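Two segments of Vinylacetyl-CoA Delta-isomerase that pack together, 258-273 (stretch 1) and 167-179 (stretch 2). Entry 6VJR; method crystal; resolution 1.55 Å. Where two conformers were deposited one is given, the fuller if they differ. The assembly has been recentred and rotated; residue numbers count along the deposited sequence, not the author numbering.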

# COMPACT_ATOMS: atom_id res chain seq x y z
N ILE A 258 5.46 39.57 -5.51
CA ILE A 258 4.48 40.47 -6.08
C ILE A 258 5.16 41.34 -7.13
O ILE A 258 6.26 41.84 -6.90
CB ILE A 258 3.80 41.34 -5.02
CG1 ILE A 258 3.39 40.54 -3.77
CG2 ILE A 258 2.65 42.12 -5.68
CD1 ILE A 258 2.32 39.50 -4.04
N LEU A 259 4.50 41.50 -8.29
CA LEU A 259 4.99 42.33 -9.38
C LEU A 259 4.01 43.47 -9.67
O LEU A 259 2.83 43.21 -9.97
CB LEU A 259 5.12 41.45 -10.62
CG LEU A 259 5.90 40.15 -10.44
CD1 LEU A 259 5.62 39.13 -11.53
CD2 LEU A 259 7.36 40.42 -10.35
N ASP A 260 4.47 44.71 -9.54
CA ASP A 260 3.69 45.91 -9.83
C ASP A 260 4.39 46.69 -10.94
O ASP A 260 5.30 47.48 -10.71
CB ASP A 260 3.48 46.76 -8.60
CG ASP A 260 2.60 47.97 -8.82
OD1 ASP A 260 1.95 48.04 -9.88
OD2 ASP A 260 2.60 48.86 -7.95
N ARG A 261 3.93 46.43 -12.17
CA ARG A 261 4.38 47.18 -13.33
C ARG A 261 5.91 47.13 -13.40
O ARG A 261 6.58 48.15 -13.64
CB ARG A 261 3.87 48.62 -13.37
CG ARG A 261 2.36 48.74 -13.48
CD ARG A 261 1.88 50.15 -13.17
NE ARG A 261 2.10 50.31 -11.72
CZ ARG A 261 1.86 51.36 -10.94
NH1 ARG A 261 2.23 51.30 -9.68
NH2 ARG A 261 1.30 52.46 -11.42
N VAL A 262 6.42 45.89 -13.26
CA VAL A 262 7.84 45.66 -13.35
C VAL A 262 8.27 45.73 -14.81
O VAL A 262 7.68 45.09 -15.67
CB VAL A 262 8.18 44.31 -12.69
CG1 VAL A 262 9.65 43.94 -12.82
CG2 VAL A 262 7.82 44.27 -11.24
N PHE A 263 9.35 46.45 -15.08
CA PHE A 263 9.87 46.62 -16.42
C PHE A 263 10.83 45.51 -16.78
O PHE A 263 11.72 45.16 -16.00
CB PHE A 263 10.61 47.95 -16.50
CG PHE A 263 11.25 48.17 -17.85
CD1 PHE A 263 10.46 48.43 -18.97
CD2 PHE A 263 12.63 48.14 -18.00
CE1 PHE A 263 11.05 48.66 -20.22
CE2 PHE A 263 13.20 48.36 -19.25
CZ PHE A 263 12.41 48.62 -20.35
N ILE A 264 10.64 44.98 -17.99
CA ILE A 264 11.53 44.00 -18.57
C ILE A 264 11.96 44.50 -19.93
O ILE A 264 11.12 44.60 -20.82
CB ILE A 264 10.90 42.60 -18.69
CG1 ILE A 264 10.17 42.21 -17.41
CG2 ILE A 264 11.96 41.59 -19.11
CD1 ILE A 264 9.52 40.85 -17.44
N PRO A 265 13.26 44.79 -20.14
CA PRO A 265 13.70 45.28 -21.43
C PRO A 265 13.63 44.16 -22.46
O PRO A 265 13.69 43.00 -22.12
CB PRO A 265 15.14 45.75 -21.17
CG PRO A 265 15.60 44.89 -20.03
CD PRO A 265 14.37 44.64 -19.18
N TRP A 266 13.52 44.52 -23.74
CA TRP A 266 13.37 43.52 -24.79
C TRP A 266 14.43 42.43 -24.71
O TRP A 266 14.15 41.28 -25.01
CB TRP A 266 13.38 44.20 -26.16
CG TRP A 266 12.16 45.04 -26.39
CD1 TRP A 266 12.13 46.35 -26.74
CD2 TRP A 266 10.78 44.61 -26.27
NE1 TRP A 266 10.84 46.77 -26.86
CE2 TRP A 266 9.99 45.74 -26.58
CE3 TRP A 266 10.15 43.41 -25.96
CZ2 TRP A 266 8.60 45.71 -26.57
CZ3 TRP A 266 8.77 43.38 -25.98
CH2 TRP A 266 8.01 44.51 -26.27
N ASP A 267 15.67 42.77 -24.34
CA ASP A 267 16.72 41.77 -24.39
C ASP A 267 16.53 40.67 -23.35
O ASP A 267 17.21 39.66 -23.40
CB ASP A 267 18.10 42.37 -24.17
CG ASP A 267 18.23 43.23 -22.93
OD1 ASP A 267 17.89 44.42 -22.99
OD2 ASP A 267 18.65 42.71 -21.90
N LYS A 268 15.64 40.89 -22.39
CA LYS A 268 15.38 39.91 -21.35
C LYS A 268 14.00 39.28 -21.52
O LYS A 268 13.53 38.59 -20.61
CB LYS A 268 15.55 40.54 -19.96
CG LYS A 268 16.91 41.10 -19.61
CD LYS A 268 17.97 40.04 -19.40
CE LYS A 268 19.29 40.56 -18.94
NZ LYS A 268 19.93 41.28 -20.03
N VAL A 269 13.33 39.55 -22.65
CA VAL A 269 12.01 38.98 -22.94
C VAL A 269 12.19 37.77 -23.88
O VAL A 269 12.72 37.91 -24.98
CB VAL A 269 11.08 40.03 -23.56
CG1 VAL A 269 9.80 39.45 -24.14
CG2 VAL A 269 10.76 41.15 -22.58
N PHE A 270 11.73 36.60 -23.43
CA PHE A 270 11.94 35.35 -24.15
C PHE A 270 10.65 34.77 -24.73
O PHE A 270 10.68 33.70 -25.35
CB PHE A 270 12.68 34.35 -23.26
CG PHE A 270 13.92 34.87 -22.54
CD1 PHE A 270 14.85 35.66 -23.22
CD2 PHE A 270 14.16 34.57 -21.21
CE1 PHE A 270 15.96 36.15 -22.57
CE2 PHE A 270 15.30 35.04 -20.58
CZ PHE A 270 16.20 35.82 -21.26
N MET A 271 9.52 35.43 -24.52
CA MET A 271 8.23 35.09 -25.11
C MET A 271 7.36 36.33 -24.93
O MET A 271 7.31 36.89 -23.84
CB MET A 271 7.56 33.90 -24.40
CG MET A 271 6.10 33.58 -24.87
SD MET A 271 5.22 32.43 -23.81
CE MET A 271 6.07 30.93 -24.33
N HIS A 272 6.64 36.69 -25.98
CA HIS A 272 5.82 37.89 -25.96
C HIS A 272 4.59 37.68 -26.85
O HIS A 272 4.59 38.10 -28.00
CB HIS A 272 6.66 39.09 -26.42
CG HIS A 272 5.89 40.37 -26.52
ND1 HIS A 272 4.98 40.80 -25.58
CD2 HIS A 272 5.85 41.29 -27.49
CE1 HIS A 272 4.46 41.97 -25.96
NE2 HIS A 272 4.95 42.27 -27.11
N GLY A 273 3.58 36.98 -26.33
CA GLY A 273 2.30 36.82 -27.00
C GLY A 273 2.08 35.51 -27.75
O GLY A 273 0.97 35.29 -28.25
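Stretch 2 (167-179) FTRIVDTDEKGVY

Val178 is the apolar centre of the contact: its CG1 lies 3.4 Å from Trp266 CZ3, and its CG2 reaches Ile264 CB at 3.9 Å and Val269 CG2 at 4.0 Å. Its neighbour Tyr179 falls on the other face of the sheet with Phe263, where Phe263 CD1 comes within 3.5 Å of Tyr179 CZ; the rings meet obliquely, centroids 5.2 Å apart and planes at 49°.

This alternation follows from the backbone. Stretch 2 folds back on itself, the strand that begins at Arg169 returning as strand 177-179, which runs antiparallel to the strand through Phe263, Ile264 and Pro265, axes crossing at 161° and approaching to 4.6 Å. Ile264 and Val178 form the hydrogen-bonded pair, Ile264 N to Val178 O at 2.8 Å and Val178 N to Ile264 O at 3.0 Å. Phe263 with Tyr179 and Pro265 with Gly177 are the flanking non-hydrogen-bonded pairs.

Gly177 packs closely: its CA lies 4.1 Å from Pro265 CA, the shortest CA-CA spacing of the register, and 3.6 Å from the centroid of the Trp266 five-membered ring, over the face; an ideal CB would clash with Ile264 O, 2.2 Å away.

At the polar edge, Trp266 N donates to Lys176 O at 3.1 Å, whereas the bond from Trp266 NE1 to Glu175 O, 3.2 Å at 132°, is weak. Within stretch 2, Asp174 OD1 accepts from Lys176 N at 2.8 Å, bracing the turn.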

# COMPACT_ATOMS: atom_id res chain seq x y z
N PHE A 167 -3.00 35.66 -12.51
CA PHE A 167 -1.89 35.13 -13.28
C PHE A 167 -1.12 36.33 -13.81
O PHE A 167 -1.74 37.34 -14.20
CB PHE A 167 -2.37 34.27 -14.45
CG PHE A 167 -3.02 32.94 -14.11
CD1 PHE A 167 -4.33 32.91 -13.63
CD2 PHE A 167 -2.36 31.75 -14.30
CE1 PHE A 167 -4.95 31.70 -13.37
CE2 PHE A 167 -2.97 30.54 -14.00
CZ PHE A 167 -4.28 30.53 -13.57
N THR A 168 0.19 36.20 -13.90
CA THR A 168 1.08 37.27 -14.32
C THR A 168 0.89 37.63 -15.80
O THR A 168 0.84 36.77 -16.68
CB THR A 168 2.52 36.86 -14.00
OG1 THR A 168 2.66 36.71 -12.59
CG2 THR A 168 3.53 37.89 -14.45
N ARG A 169 0.77 38.93 -16.06
CA ARG A 169 0.46 39.41 -17.40
C ARG A 169 1.21 40.69 -17.77
O ARG A 169 1.68 41.44 -16.92
CB ARG A 169 -1.04 39.69 -17.52
CG ARG A 169 -1.49 40.79 -16.57
CD ARG A 169 -2.99 40.91 -16.53
NE ARG A 169 -3.49 41.93 -15.59
CZ ARG A 169 -4.05 43.08 -15.96
NH1 ARG A 169 -4.44 43.22 -17.18
NH2 ARG A 169 -4.35 44.01 -15.08
N ILE A 170 1.29 40.92 -19.08
CA ILE A 170 1.75 42.20 -19.60
C ILE A 170 0.63 43.22 -19.43
O ILE A 170 -0.49 43.00 -19.89
CB ILE A 170 2.10 42.04 -21.08
CG1 ILE A 170 3.17 40.97 -21.31
CG2 ILE A 170 2.52 43.38 -21.69
CD1 ILE A 170 3.26 40.48 -22.74
N VAL A 171 0.94 44.35 -18.82
CA VAL A 171 -0.02 45.44 -18.64
C VAL A 171 0.29 46.65 -19.52
O VAL A 171 -0.60 47.49 -19.69
CB VAL A 171 -0.14 45.84 -17.17
CG1 VAL A 171 -0.73 44.72 -16.32
CG2 VAL A 171 1.14 46.32 -16.54
N ASP A 172 1.53 46.79 -20.01
CA ASP A 172 1.84 47.88 -20.92
C ASP A 172 3.13 47.53 -21.65
O ASP A 172 3.83 46.61 -21.26
CB ASP A 172 2.06 49.19 -20.19
CG ASP A 172 1.86 50.45 -21.01
OD1 ASP A 172 1.60 50.37 -22.24
OD2 ASP A 172 1.93 51.52 -20.40
N THR A 173 3.38 48.25 -22.75
CA THR A 173 4.62 48.11 -23.48
C THR A 173 5.05 49.51 -23.92
O THR A 173 4.25 50.44 -23.94
CB THR A 173 4.49 47.16 -24.67
OG1 THR A 173 3.80 47.87 -25.69
CG2 THR A 173 3.74 45.86 -24.39
N ASP A 174 6.35 49.64 -24.18
CA ASP A 174 6.89 50.82 -24.85
C ASP A 174 8.03 50.39 -25.77
O ASP A 174 8.23 49.22 -26.05
CB ASP A 174 7.27 51.89 -23.83
CG ASP A 174 8.45 51.56 -22.93
OD1 ASP A 174 9.20 50.62 -23.26
OD2 ASP A 174 8.61 52.26 -21.90
N GLU A 175 8.76 51.37 -26.29
CA GLU A 175 9.83 51.08 -27.23
C GLU A 175 10.97 50.29 -26.59
O GLU A 175 11.80 49.77 -27.33
CB GLU A 175 10.34 52.39 -27.87
CG GLU A 175 10.94 53.39 -26.87
CD GLU A 175 10.02 54.10 -25.86
OE1 GLU A 175 8.76 54.13 -26.01
OE2 GLU A 175 10.60 54.61 -24.86
N LYS A 176 11.10 50.29 -25.26
CA LYS A 176 12.26 49.70 -24.60
C LYS A 176 11.94 48.32 -23.98
O LYS A 176 12.84 47.54 -23.67
CB LYS A 176 12.72 50.65 -23.49
CG LYS A 176 13.29 52.01 -23.92
CD LYS A 176 14.51 51.86 -24.80
CE LYS A 176 15.25 53.14 -25.03
NZ LYS A 176 16.09 52.99 -26.22
N GLY A 177 10.66 48.00 -23.79
CA GLY A 177 10.31 46.71 -23.18
C GLY A 177 8.86 46.65 -22.73
O GLY A 177 8.03 47.42 -23.20
N VAL A 178 8.57 45.67 -21.87
CA VAL A 178 7.23 45.41 -21.36
C VAL A 178 7.17 45.73 -19.87
O VAL A 178 8.20 45.76 -19.16
CB VAL A 178 6.81 43.95 -21.64
CG1 VAL A 178 6.90 43.59 -23.11
CG2 VAL A 178 7.65 42.99 -20.83
N TYR A 179 5.94 45.87 -19.37
CA TYR A 179 5.68 46.07 -17.96
C TYR A 179 4.71 44.97 -17.54
O TYR A 179 3.73 44.74 -18.24
CB TYR A 179 5.06 47.45 -17.69
CG TYR A 179 6.00 48.57 -18.09
CD1 TYR A 179 6.08 48.98 -19.41
CD2 TYR A 179 6.81 49.22 -17.16
CE1 TYR A 179 6.91 50.01 -19.81
CE2 TYR A 179 7.66 50.25 -17.55
CZ TYR A 179 7.71 50.64 -18.88
OH TYR A 179 8.56 51.62 -19.27